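Long-range contacts in hypothetical protein (Geobacillus stearothermophilus, PDB 1SFS), which is of unknown function but has a glycoside hydrolase-like domain and may act as a bacterial lysozyme: residues V103-A108 with A139-T144; G149-L154 with Q180-S185; D162-Y167 with A205-A210; W215-D220 with T228-R233. All blocks are in the same frame, centred on the assembly; numbering follows the deposited sequence. Where two conformers were deposited one is given.

Interaction 1. Residues V103-A108 with A139-T144; sequences VAARNA and AAWVET
The indole of Trp141 sets the six-membered end of its ring against the backbone of Ala104 and Ala105, with the carbonyl carbon of Ala104 at the ring edge and near its plane. Ala105 CA and Ala108 CB approach the same ring obliquely; Thr144 CG2 stands obliquely to the Arg106 guanidinium, its contact being with CG. These residues join helices 98-114 and 135-145, neighbours in the helical layer outside the sheet of a domain related to glycoside hydrolases, an arrangement consistent with a β/α barrel. The two helices run roughly the same way, their segment axes 41° apart and 8.5 Å apart at closest approach.

Lone methyls suit Ala104, Ala105 and Ala108, because they let the benzo end of a bulky indole come up against the backbone of helix 98-114. Trp141 places CG anti to its backbone N (chi1 177°), which carries the ring from helix 135-145 toward helix 98-114 until CZ3 lies 3.5 Å from Ala105 CA. Its CH2 meets the methyl CB of Ala108 at 3.8 Å. The five-membered end of the indole meets strand 151-156, touching Pro152 and Leu154, and NE1 makes a weak hydrogen bond to Gly153 O.

About one turn on from Trp141, Thr144 faces the same helix. Its CB packs on Ala105 CB at 3.7 Å, while its methyl CG2 reaches the aliphatic CG of Arg106 at 3.9 Å, the two side chains crossing at about a right angle. Turned back from this apolar patch, Thr144 OG1 donates to Ala140 O at 2.7 Å, on the opposite face of that carbonyl from Thr144 N.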
loop_
_atom_site.group_PDB
_atom_site.type_symbol
_atom_site.label_atom_id
_atom_site.label_comp_id
_atom_site.label_asym_id
_atom_site.label_seq_id
_atom_site.Cartn_x
_atom_site.Cartn_y
_atom_site.Cartn_z
ATOM N N VAL A 103 -8.272 6.185 -14.908
ATOM C CA VAL A 103 -9.530 5.827 -14.232
ATOM C C VAL A 103 -9.240 5.334 -12.812
ATOM O O VAL A 103 -9.939 5.738 -11.870
ATOM C CB VAL A 103 -10.287 4.774 -15.053
ATOM C CG1 VAL A 103 -11.447 4.237 -14.201
ATOM C CG2 VAL A 103 -10.778 5.335 -16.356
ATOM N N ALA A 104 -8.244 4.475 -12.639
ATOM C CA ALA A 104 -7.934 3.953 -11.323
ATOM C C ALA A 104 -7.552 5.085 -10.379
ATOM O O ALA A 104 -8.026 5.118 -9.248
ATOM C CB ALA A 104 -6.801 2.909 -11.446
ATOM N N ALA A 105 -6.672 5.974 -10.824
ATOM C CA ALA A 105 -6.252 7.078 -9.969
ATOM C C ALA A 105 -7.434 7.941 -9.598
ATOM O O ALA A 105 -7.583 8.361 -8.469
ATOM C CB ALA A 105 -5.196 7.882 -10.691
ATOM N N ARG A 106 -8.273 8.281 -10.590
ATOM C CA ARG A 106 -9.433 9.137 -10.295
ATOM C C ARG A 106 -10.373 8.436 -9.301
ATOM O O ARG A 106 -10.914 9.105 -8.426
ATOM C CB ARG A 106 -10.182 9.485 -11.576
ATOM C CG ARG A 106 -9.382 10.458 -12.437
ATOM C CD ARG A 106 -10.026 10.781 -13.741
ATOM N NE ARG A 106 -9.243 11.730 -14.504
ATOM C CZ ARG A 106 -9.206 11.798 -15.830
ATOM N NH1 ARG A 106 -8.445 12.728 -16.345
ATOM N NH2 ARG A 106 -9.903 10.971 -16.602
ATOM N N ASN A 107 -10.576 7.138 -9.432
ATOM C CA ASN A 107 -11.431 6.452 -8.492
ATOM C C ASN A 107 -10.785 6.414 -7.100
ATOM O O ASN A 107 -11.509 6.564 -6.080
ATOM C CB ASN A 107 -11.730 5.059 -8.989
ATOM C CG ASN A 107 -12.711 5.034 -10.134
ATOM O OD1 ASN A 107 -13.491 5.912 -10.330
ATOM N ND2 ASN A 107 -12.688 3.930 -10.847
ATOM N N ALA A 108 -9.489 6.205 -7.019
ATOM C CA ALA A 108 -8.826 6.177 -5.703
ATOM C C ALA A 108 -9.000 7.500 -5.023
ATOM O O ALA A 108 -9.295 7.547 -3.812
ATOM C CB ALA A 108 -7.372 5.798 -5.903
ATOM N N ALA A 139 2.632 5.321 -15.396
ATOM C CA ALA A 139 2.702 6.742 -15.691
ATOM C C ALA A 139 1.391 7.432 -15.387
ATOM O O ALA A 139 1.392 8.515 -14.786
ATOM C CB ALA A 139 3.069 6.958 -17.171
ATOM N N ALA A 140 0.269 6.856 -15.830
ATOM C CA ALA A 140 -1.019 7.491 -15.587
ATOM C C ALA A 140 -1.336 7.567 -14.110
ATOM O O ALA A 140 -1.918 8.556 -13.646
ATOM C CB ALA A 140 -2.118 6.721 -16.325
ATOM N N TRP A 141 -1.041 6.518 -13.367
ATOM C CA TRP A 141 -1.284 6.553 -11.907
ATOM C C TRP A 141 -0.573 7.710 -11.280
ATOM O O TRP A 141 -1.132 8.522 -10.538
ATOM C CB TRP A 141 -0.901 5.172 -11.351
ATOM C CG TRP A 141 -1.034 5.082 -9.840
ATOM C CD1 TRP A 141 -0.031 5.148 -8.957
ATOM C CD2 TRP A 141 -2.235 4.858 -9.104
ATOM N NE1 TRP A 141 -0.519 5.031 -7.663
ATOM C CE2 TRP A 141 -1.850 4.838 -7.738
ATOM C CE3 TRP A 141 -3.572 4.652 -9.437
ATOM C CZ2 TRP A 141 -2.794 4.650 -6.724
ATOM C CZ3 TRP A 141 -4.473 4.458 -8.414
ATOM C CH2 TRP A 141 -4.071 4.455 -7.082
ATOM N N VAL A 142 0.735 7.819 -11.584
ATOM C CA VAL A 142 1.547 8.891 -11.033
ATOM C C VAL A 142 1.076 10.254 -11.493
ATOM O O VAL A 142 0.884 11.193 -10.694
ATOM C CB VAL A 142 3.021 8.642 -11.421
ATOM C CG1 VAL A 142 3.895 9.848 -11.118
ATOM C CG2 VAL A 142 3.539 7.403 -10.704
ATOM N N GLU A 143 0.892 10.479 -12.800
ATOM C CA GLU A 143 0.614 11.813 -13.345
ATOM C C GLU A 143 -0.775 12.257 -12.959
ATOM O O GLU A 143 -1.016 13.467 -12.732
ATOM C CB GLU A 143 0.797 11.859 -14.861
ATOM C CG GLU A 143 2.183 11.591 -15.388
ATOM C CD GLU A 143 2.287 11.591 -16.906
ATOM O OE1 GLU A 143 2.757 10.590 -17.429
ATOM O OE2 GLU A 143 2.012 12.711 -17.469
ATOM N N THR A 144 -1.739 11.346 -12.892
ATOM C CA THR A 144 -3.079 11.730 -12.565
ATOM C C THR A 144 -3.201 12.151 -11.114
ATOM O O THR A 144 -3.972 13.062 -10.759
ATOM C CB THR A 144 -4.056 10.581 -12.883
ATOM O OG1 THR A 144 -3.903 10.218 -14.248
ATOM C CG2 THR A 144 -5.533 10.967 -12.686
#

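Interaction 2. Residues G149-L154 with Q180-S185; sequences GYRPGL and QAVIWS
Arg151 carries its CG anti to the backbone N (chi1 -169°) and then runs extended to NE, a course that takes the guanidinium past the edge of its own strand to the end of helix 176-180. There NE donates to Gln180 O over 2.8 Å, almost straight at 171°, with the acceptor in the guanidinium plane. Val182 CG2 covers one face of the group, 3.8 Å from NE; NH1 adds a weak bond to Val179 O, and Phe238 contributes a cation-pi contact. Were Arg151 replaced by an alanine, Gln180 O would probably lose this donor and Val182 CG2 the flat group it covers.

Backbone bonds knit the strands themselves. Pro152 has no N-H to give, but its O accepts from Val182 N at 3.0 Å; Leu154 then uses both of its polar atoms, N to Val182 O at 2.8 Å and O from Trp184 N at 2.8 Å. Gly153, opposite Val182, brings its CA to 3.2 Å from Val182 O in a CA-H...O contact. On the Leu154-Ile183 face, branched aliphatic side chains suit the buried packing: Leu154 CD1 rests on Ala181 CB at 4.0 Å. Parallel strands 151-156 and 182-185, adjacent in the sheet and joined through helices 163-173 and 176-180, form a beta-alpha-beta crossover, the repeating element of β/α folds.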
loop_
_atom_site.group_PDB
_atom_site.type_symbol
_atom_site.label_atom_id
_atom_site.label_comp_id
_atom_site.label_asym_id
_atom_site.label_seq_id
_atom_site.Cartn_x
_atom_site.Cartn_y
_atom_site.Cartn_z
ATOM N N GLY A 149 -3.008 16.413 -5.175
ATOM C CA GLY A 149 -2.378 16.491 -3.877
ATOM C C GLY A 149 -2.100 15.143 -3.220
ATOM O O GLY A 149 -1.371 15.150 -2.236
ATOM N N TYR A 150 -2.675 14.043 -3.708
ATOM C CA TYR A 150 -2.328 12.726 -3.179
ATOM C C TYR A 150 -1.054 12.250 -3.858
ATOM O O TYR A 150 -0.760 12.564 -5.008
ATOM C CB TYR A 150 -3.465 11.761 -3.419
ATOM C CG TYR A 150 -4.679 12.117 -2.596
ATOM C CD1 TYR A 150 -5.752 12.761 -3.158
ATOM C CD2 TYR A 150 -4.742 11.873 -1.232
ATOM C CE1 TYR A 150 -6.854 13.107 -2.417
ATOM C CE2 TYR A 150 -5.832 12.215 -0.480
ATOM C CZ TYR A 150 -6.892 12.837 -1.065
ATOM O OH TYR A 150 -8.004 13.195 -0.339
ATOM N N ARG A 151 -0.265 11.474 -3.133
ATOM C CA ARG A 151 1.002 10.964 -3.611
ATOM C C ARG A 151 0.839 9.531 -4.093
ATOM O O ARG A 151 0.149 8.738 -3.414
ATOM C CB ARG A 151 2.068 11.080 -2.526
ATOM C CG ARG A 151 3.468 10.813 -3.035
ATOM C CD ARG A 151 4.520 10.980 -1.939
ATOM N NE ARG A 151 5.838 10.717 -2.540
ATOM C CZ ARG A 151 6.996 10.915 -1.941
ATOM N NH1 ARG A 151 8.131 10.654 -2.508
ATOM N NH2 ARG A 151 7.023 11.349 -0.670
ATOM N N PRO A 152 1.455 9.138 -5.191
ATOM C CA PRO A 152 1.270 7.775 -5.714
ATOM C C PRO A 152 2.088 6.746 -4.970
ATOM O O PRO A 152 3.306 6.824 -4.866
ATOM C CB PRO A 152 1.734 7.896 -7.171
ATOM C CG PRO A 152 2.645 9.063 -7.206
ATOM C CD PRO A 152 2.180 10.010 -6.140
ATOM N N GLY A 153 1.402 5.718 -4.510
ATOM C CA GLY A 153 2.028 4.516 -3.984
ATOM C C GLY A 153 1.797 3.348 -4.906
ATOM O O GLY A 153 0.764 3.285 -5.612
ATOM N N LEU A 154 2.720 2.397 -4.916
ATOM C CA LEU A 154 2.621 1.187 -5.713
ATOM C C LEU A 154 2.917 0.007 -4.800
ATOM O O LEU A 154 4.028 -0.079 -4.287
ATOM C CB LEU A 154 3.629 1.223 -6.863
ATOM C CG LEU A 154 3.465 2.384 -7.840
ATOM C CD1 LEU A 154 4.726 2.575 -8.673
ATOM C CD2 LEU A 154 2.259 2.193 -8.716
ATOM N N GLN A 180 8.295 10.764 -7.301
ATOM C CA GLN A 180 6.978 10.830 -6.647
ATOM C C GLN A 180 6.534 9.510 -6.096
ATOM O O GLN A 180 5.895 9.462 -5.039
ATOM C CB GLN A 180 5.907 11.355 -7.623
ATOM C CG GLN A 180 6.187 12.764 -8.204
ATOM C CD GLN A 180 6.338 13.871 -7.220
ATOM O OE1 GLN A 180 5.636 13.856 -6.223
ATOM N NE2 GLN A 180 7.171 14.839 -7.509
ATOM N N ALA A 181 6.712 8.401 -6.802
ATOM C CA ALA A 181 6.144 7.137 -6.361
ATOM C C ALA A 181 6.874 6.582 -5.153
ATOM O O ALA A 181 8.101 6.676 -5.026
ATOM C CB ALA A 181 6.152 6.097 -7.464
ATOM N N VAL A 182 6.112 5.932 -4.284
ATOM C CA VAL A 182 6.616 5.148 -3.174
ATOM C C VAL A 182 6.184 3.709 -3.362
ATOM O O VAL A 182 5.008 3.461 -3.634
ATOM C CB VAL A 182 6.140 5.717 -1.831
ATOM C CG1 VAL A 182 6.567 4.850 -0.678
ATOM C CG2 VAL A 182 6.631 7.140 -1.664
ATOM N N ILE A 183 7.127 2.779 -3.237
ATOM C CA ILE A 183 6.843 1.369 -3.394
ATOM C C ILE A 183 6.711 0.680 -2.029
ATOM O O ILE A 183 7.525 0.876 -1.135
ATOM C CB ILE A 183 7.917 0.674 -4.265
ATOM C CG1 ILE A 183 7.884 1.236 -5.694
ATOM C CG2 ILE A 183 7.753 -0.835 -4.275
ATOM C CD1 ILE A 183 8.970 0.695 -6.598
ATOM N N TRP A 184 5.664 -0.127 -1.955
ATOM C CA TRP A 184 5.427 -1.114 -0.919
ATOM C C TRP A 184 5.713 -2.465 -1.566
ATOM O O TRP A 184 4.951 -2.921 -2.414
ATOM C CB TRP A 184 3.980 -0.989 -0.428
ATOM C CG TRP A 184 3.546 -1.947 0.640
ATOM C CD1 TRP A 184 4.241 -2.916 1.291
ATOM C CD2 TRP A 184 2.221 -1.977 1.152
ATOM N NE1 TRP A 184 3.429 -3.542 2.207
ATOM C CE2 TRP A 184 2.189 -3.004 2.139
ATOM C CE3 TRP A 184 1.078 -1.241 0.877
ATOM C CZ2 TRP A 184 1.026 -3.309 2.850
ATOM C CZ3 TRP A 184 -0.056 -1.557 1.573
ATOM C CH2 TRP A 184 -0.067 -2.576 2.543
ATOM N N SER A 185 6.847 -3.063 -1.205
ATOM C CA SER A 185 7.288 -4.287 -1.835
ATOM C C SER A 185 6.743 -5.507 -1.131
ATOM O O SER A 185 6.815 -5.604 0.103
ATOM C CB SER A 185 8.820 -4.326 -1.798
ATOM O OG SER A 185 9.242 -5.537 -2.380
#

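Interaction 3. Residues D162-Y167 with A205-A210; sequences DFAAAY and APPCSA
Tyr167 supplies the one hydrogen bond between these segments: its OH donates to Ser209 O at 2.7 Å. The hydroxyl lies in the carbonyl plane and uses a lone pair of that oxygen, which in turn sits at the edge of the tyrosine ring, in its plane. A tyrosine suits the place because it is long enough to cross from helix 163-173 to the loop, and its apolar ring ends in a polar atom that can satisfy a loop carbonyl.

Sulfur provides the second kind of contact. Cys208 SG lies 3.5 Å from Tyr167 CE2 and 4.6 Å from the ring centroid, 69° off the normal, an oblique sulfur-aromatic approach. The same sulfur is disulfide-bonded to Cys168, the residue after Tyr167. Covalent bond and aromatic contact therefore fasten the irregular loop between strands 182-185 and 211-218 to a helix on the outside of the glycoside hydrolase-like domain.

Apolar packing makes up the rest. With CG anti to the backbone N (chi1 174°), the Tyr167 ring extends past Pro206, whose CG meets CD2 at 3.7 Å, the two side chains crossing at a slant. Nearer the hydroxyl, the methyl of Ala210 comes to 4.0 Å from Tyr167 CZ. One turn earlier, Ala164 offers only a methyl, small enough for the loop to come close: its CB stands 4.1 Å from Pro207 CD and 4.3 Å from Pro206 CB. The prolines present carbon-rich rings on a backbone that forms no regular strand. Beneath this layer Ile183 touches Tyr167, Pro206 and Ala210.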
loop_
_atom_site.group_PDB
_atom_site.type_symbol
_atom_site.label_atom_id
_atom_site.label_comp_id
_atom_site.label_asym_id
_atom_site.label_seq_id
_atom_site.Cartn_x
_atom_site.Cartn_y
_atom_site.Cartn_z
ATOM N N ASP A 162 5.327 -8.638 -14.199
ATOM C CA ASP A 162 5.653 -7.520 -15.051
ATOM C C ASP A 162 6.036 -6.232 -14.322
ATOM O O ASP A 162 6.482 -5.289 -15.008
ATOM C CB ASP A 162 4.419 -7.259 -15.951
ATOM C CG ASP A 162 3.949 -8.103 -17.100
ATOM O OD1 ASP A 162 2.763 -7.912 -17.676
ATOM O OD2 ASP A 162 4.781 -8.941 -17.487
ATOM N N PHE A 163 5.781 -6.111 -13.046
ATOM C CA PHE A 163 5.906 -4.802 -12.399
ATOM C C PHE A 163 7.278 -4.177 -12.565
ATOM O O PHE A 163 7.382 -2.984 -12.902
ATOM C CB PHE A 163 5.528 -4.863 -10.930
ATOM C CG PHE A 163 5.791 -3.552 -10.232
ATOM C CD1 PHE A 163 4.891 -2.512 -10.369
ATOM C CD2 PHE A 163 6.926 -3.363 -9.481
ATOM C CE1 PHE A 163 5.152 -1.277 -9.755
ATOM C CE2 PHE A 163 7.188 -2.133 -8.909
ATOM C CZ PHE A 163 6.305 -1.086 -9.015
ATOM N N ALA A 164 8.333 -4.893 -12.233
ATOM C CA ALA A 164 9.637 -4.223 -12.148
ATOM C C ALA A 164 10.053 -3.616 -13.504
ATOM O O ALA A 164 10.535 -2.480 -13.517
ATOM C CB ALA A 164 10.684 -5.195 -11.638
ATOM N N ALA A 165 9.889 -4.350 -14.580
ATOM C CA ALA A 165 10.266 -3.815 -15.885
ATOM C C ALA A 165 9.385 -2.646 -16.255
ATOM O O ALA A 165 9.863 -1.663 -16.860
ATOM C CB ALA A 165 10.276 -4.914 -16.947
ATOM N N ALA A 166 8.073 -2.729 -15.992
ATOM C CA ALA A 166 7.164 -1.643 -16.293
ATOM C C ALA A 166 7.534 -0.373 -15.539
ATOM O O ALA A 166 7.525 0.726 -16.080
ATOM C CB ALA A 166 5.730 -2.075 -15.982
ATOM N N TYR A 167 7.837 -0.539 -14.241
ATOM C CA TYR A 167 8.232 0.557 -13.417
ATOM C C TYR A 167 9.505 1.192 -13.925
ATOM O O TYR A 167 9.615 2.411 -14.042
ATOM C CB TYR A 167 8.376 0.071 -11.926
ATOM C CG TYR A 167 8.936 1.143 -11.045
ATOM C CD1 TYR A 167 8.139 2.170 -10.523
ATOM C CD2 TYR A 167 10.295 1.156 -10.762
ATOM C CE1 TYR A 167 8.711 3.160 -9.732
ATOM C CE2 TYR A 167 10.854 2.162 -10.011
ATOM C CZ TYR A 167 10.062 3.156 -9.485
ATOM O OH TYR A 167 10.598 4.197 -8.750
ATOM N N ALA A 205 13.738 -4.682 -4.303
ATOM C CA ALA A 205 13.496 -3.442 -5.021
ATOM C C ALA A 205 13.590 -3.675 -6.517
ATOM O O ALA A 205 14.291 -4.556 -6.959
ATOM C CB ALA A 205 14.560 -2.451 -4.622
ATOM N N PRO A 206 12.935 -2.836 -7.319
ATOM C CA PRO A 206 13.188 -2.904 -8.766
ATOM C C PRO A 206 14.589 -2.465 -9.061
ATOM O O PRO A 206 15.235 -1.805 -8.254
ATOM C CB PRO A 206 12.198 -1.921 -9.326
ATOM C CG PRO A 206 11.993 -0.940 -8.238
ATOM C CD PRO A 206 12.038 -1.730 -6.961
ATOM N N PRO A 207 15.116 -2.796 -10.251
ATOM C CA PRO A 207 16.523 -2.510 -10.568
ATOM C C PRO A 207 16.749 -1.110 -11.080
ATOM O O PRO A 207 17.561 -0.957 -11.991
ATOM C CB PRO A 207 16.834 -3.585 -11.582
ATOM C CG PRO A 207 15.579 -3.804 -12.302
ATOM C CD PRO A 207 14.502 -3.665 -11.273
ATOM N N CYS A 208 16.080 -0.135 -10.571
ATOM C CA CYS A 208 16.253 1.274 -10.918
ATOM C C CYS A 208 15.850 2.117 -9.709
ATOM O O CYS A 208 15.386 1.594 -8.691
ATOM C CB CYS A 208 15.468 1.602 -12.151
ATOM S SG CYS A 208 13.685 1.384 -11.937
ATOM N N SER A 209 15.948 3.446 -9.828
ATOM C CA SER A 209 15.666 4.359 -8.740
ATOM C C SER A 209 14.260 4.168 -8.194
ATOM O O SER A 209 13.282 4.181 -8.955
ATOM C CB SER A 209 15.728 5.806 -9.278
ATOM O OG SER A 209 15.550 6.724 -8.201
ATOM N N ALA A 210 14.156 4.062 -6.871
ATOM C CA ALA A 210 12.867 3.923 -6.229
ATOM C C ALA A 210 12.953 4.312 -4.761
ATOM O O ALA A 210 13.980 4.272 -4.139
ATOM C CB ALA A 210 12.386 2.517 -6.323
#

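Interaction 4. Residues W215-D220 with T228-R233; sequences WQYGRD and TNLADR
Strands 211-218 and 227-231 form an antiparallel beta hairpin, in which Trp215 and Leu230 are a hydrogen-bonded pair: Trp215 N donates to Leu230 O at 2.8 Å, and Leu230 N to Trp215 O at 2.9 Å. Their side chains lie alongside one another, Trp215 CZ3 3.9 Å from Leu230 CD1. On the other face, Gln216 NE2 and Asn229 ND2 both donate to Asp33 OD2, while Gln216 OE1 bonds Tyr155 OH and Asn229 OD1 accepts from Trp184 NE1.

Beyond them the register slips at a classic beta bulge, where Tyr217 and Gly218 both face Thr228. Their two N-H groups make only weak bonds to Thr228 O, while Thr228 N donates to Gly218 O at 3.0 Å. Gly218, lacking a side chain, keeps clear of Thr228 OG1.

Tyr217 holds CG between its backbone N and carbonyl carbon (chi1 72°), folding the ring across Thr228, whose OG1 sits 3.2 Å above one face, toward the rim. Tyr217 CB in turn lies over the centre of the Trp215 ring. With an alanine in place of Tyr217, the ring over Thr228 OG1 would be gone and Thr193 OG1 and Trp30 NE1 would probably lose their hydroxyl partner. Tyr217 CE2 also packs on Leu230 CG at 3.9 Å.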
loop_
_atom_site.group_PDB
_atom_site.type_symbol
_atom_site.label_atom_id
_atom_site.label_comp_id
_atom_site.label_asym_id
_atom_site.label_seq_id
_atom_site.Cartn_x
_atom_site.Cartn_y
_atom_site.Cartn_z
ATOM N N TRP A 215 7.504 -2.787 3.282
ATOM C CA TRP A 215 7.848 -4.149 2.962
ATOM C C TRP A 215 6.837 -5.084 3.636
ATOM O O TRP A 215 6.795 -5.137 4.884
ATOM C CB TRP A 215 9.254 -4.466 3.471
ATOM C CG TRP A 215 9.692 -5.864 3.228
ATOM C CD1 TRP A 215 9.347 -6.714 2.231
ATOM C CD2 TRP A 215 10.604 -6.615 4.042
ATOM N NE1 TRP A 215 9.972 -7.912 2.372
ATOM C CE2 TRP A 215 10.749 -7.880 3.491
ATOM C CE3 TRP A 215 11.292 -6.309 5.223
ATOM C CZ2 TRP A 215 11.568 -8.859 4.061
ATOM C CZ3 TRP A 215 12.103 -7.273 5.801
ATOM C CH2 TRP A 215 12.228 -8.522 5.216
ATOM N N GLN A 216 6.073 -5.825 2.874
ATOM C CA GLN A 216 5.198 -6.878 3.407
ATOM C C GLN A 216 6.069 -8.137 3.525
ATOM O O GLN A 216 6.318 -8.807 2.526
ATOM C CB GLN A 216 3.991 -7.085 2.549
ATOM C CG GLN A 216 2.932 -7.939 3.241
ATOM C CD GLN A 216 1.797 -8.174 2.302
ATOM O OE1 GLN A 216 2.014 -8.842 1.272
ATOM N NE2 GLN A 216 0.639 -7.623 2.603
ATOM N N TYR A 217 6.537 -8.428 4.730
ATOM C CA TYR A 217 7.439 -9.545 4.905
ATOM C C TYR A 217 6.755 -10.856 5.249
ATOM O O TYR A 217 7.396 -11.913 5.224
ATOM C CB TYR A 217 8.521 -9.199 5.937
ATOM C CG TYR A 217 8.054 -9.133 7.346
ATOM C CD1 TYR A 217 8.072 -10.244 8.156
ATOM C CD2 TYR A 217 7.662 -7.955 7.960
ATOM C CE1 TYR A 217 7.663 -10.195 9.477
ATOM C CE2 TYR A 217 7.251 -7.880 9.267
ATOM C CZ TYR A 217 7.258 -9.014 10.052
ATOM O OH TYR A 217 6.854 -8.934 11.353
ATOM N N GLY A 218 5.452 -10.806 5.544
ATOM C CA GLY A 218 4.714 -12.007 5.785
ATOM C C GLY A 218 3.238 -11.818 5.528
ATOM O O GLY A 218 2.706 -10.714 5.728
ATOM N N ARG A 219 2.559 -12.876 5.106
ATOM C CA ARG A 219 1.121 -12.867 4.903
ATOM C C ARG A 219 0.471 -13.872 5.838
ATOM O O ARG A 219 1.043 -14.945 6.124
ATOM C CB ARG A 219 0.742 -13.184 3.436
ATOM C CG ARG A 219 1.119 -12.092 2.475
ATOM C CD ARG A 219 0.717 -12.502 1.057
ATOM N NE ARG A 219 0.987 -11.437 0.120
ATOM C CZ ARG A 219 0.857 -11.618 -1.204
ATOM N NH1 ARG A 219 0.497 -12.741 -1.806
ATOM N NH2 ARG A 219 1.120 -10.562 -1.949
ATOM N N ASP A 220 -0.725 -13.517 6.288
ATOM C CA ASP A 220 -1.726 -14.328 6.959
ATOM C C ASP A 220 -1.171 -14.980 8.218
ATOM O O ASP A 220 -0.888 -16.201 8.338
ATOM C CB ASP A 220 -2.265 -15.385 5.997
ATOM C CG ASP A 220 -3.027 -14.834 4.809
ATOM O OD1 ASP A 220 -3.576 -13.718 4.845
ATOM O OD2 ASP A 220 -3.046 -15.558 3.782
ATOM N N THR A 228 1.935 -8.835 7.930
ATOM C CA THR A 228 2.892 -8.069 8.681
ATOM C C THR A 228 3.867 -7.332 7.769
ATOM O O THR A 228 4.352 -7.846 6.772
ATOM C CB THR A 228 3.664 -8.930 9.701
ATOM O OG1 THR A 228 4.325 -10.013 9.035
ATOM C CG2 THR A 228 2.714 -9.520 10.748
ATOM N N ASN A 229 4.152 -6.081 8.184
ATOM C CA ASN A 229 4.939 -5.145 7.371
ATOM C C ASN A 229 5.981 -4.455 8.223
ATOM O O ASN A 229 5.830 -4.288 9.442
ATOM C CB ASN A 229 4.041 -4.064 6.788
ATOM C CG ASN A 229 2.983 -4.622 5.882
ATOM O OD1 ASN A 229 3.234 -4.963 4.751
ATOM N ND2 ASN A 229 1.750 -4.684 6.389
ATOM N N LEU A 230 7.014 -3.967 7.546
ATOM C CA LEU A 230 7.978 -3.036 8.065
ATOM C C LEU A 230 8.037 -1.815 7.153
ATOM O O LEU A 230 7.777 -1.934 5.947
ATOM C CB LEU A 230 9.359 -3.638 8.202
ATOM C CG LEU A 230 9.500 -4.713 9.290
ATOM C CD1 LEU A 230 10.724 -5.567 9.018
ATOM C CD2 LEU A 230 9.573 -4.057 10.639
ATOM N N ALA A 231 8.423 -0.684 7.679
ATOM C CA ALA A 231 8.503 0.557 6.890
ATOM C C ALA A 231 9.723 1.358 7.235
ATOM O O ALA A 231 10.218 1.343 8.363
ATOM C CB ALA A 231 7.269 1.413 7.086
ATOM N N ASP A 232 10.156 2.151 6.264
ATOM C CA ASP A 232 11.049 3.253 6.462
ATOM C C ASP A 232 10.266 4.369 7.158
ATOM O O ASP A 232 9.125 4.658 6.794
ATOM C CB ASP A 232 11.534 3.708 5.087
ATOM C CG ASP A 232 12.616 4.789 5.073
ATOM O OD1 ASP A 232 12.323 5.893 5.547
ATOM O OD2 ASP A 232 13.706 4.519 4.580
ATOM N N ARG A 233 10.847 5.004 8.188
ATOM C CA ARG A 233 10.077 6.010 8.962
ATOM C C ARG A 233 9.604 7.176 8.119
ATOM O O ARG A 233 8.635 7.866 8.464
ATOM C CB ARG A 233 10.914 6.467 10.169
ATOM C CG ARG A 233 10.092 7.029 11.321
ATOM C CD ARG A 233 10.884 7.375 12.580
ATOM N NE ARG A 233 10.435 6.613 13.758
ATOM C CZ ARG A 233 11.154 5.798 14.525
ATOM N NH1 ARG A 233 12.447 5.530 14.350
ATOM N NH2 ARG A 233 10.577 5.181 15.543
#

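From the N terminus, interaction 1 comes first: it closes the excursion through strand 122-126 by pairing the helices before and after it. Interaction 2 opens only after interaction 1 has closed, joining strands 151-156 and 182-185, and the two touch where helix 135-145 backs onto strand 151-156. Interaction 3 starts within that crossover and ends beyond it, so interactions 2 and 3 cross; Ile183 and Leu154 link them. Last and separate in sequence, the short hairpin of interaction 4 follows. It continues the sheet of interaction 2, with Ser185 O probably hydrogen-bonded to Gln216 N, but lies across the chain's centre from interaction 1, about 25 Å between their centres.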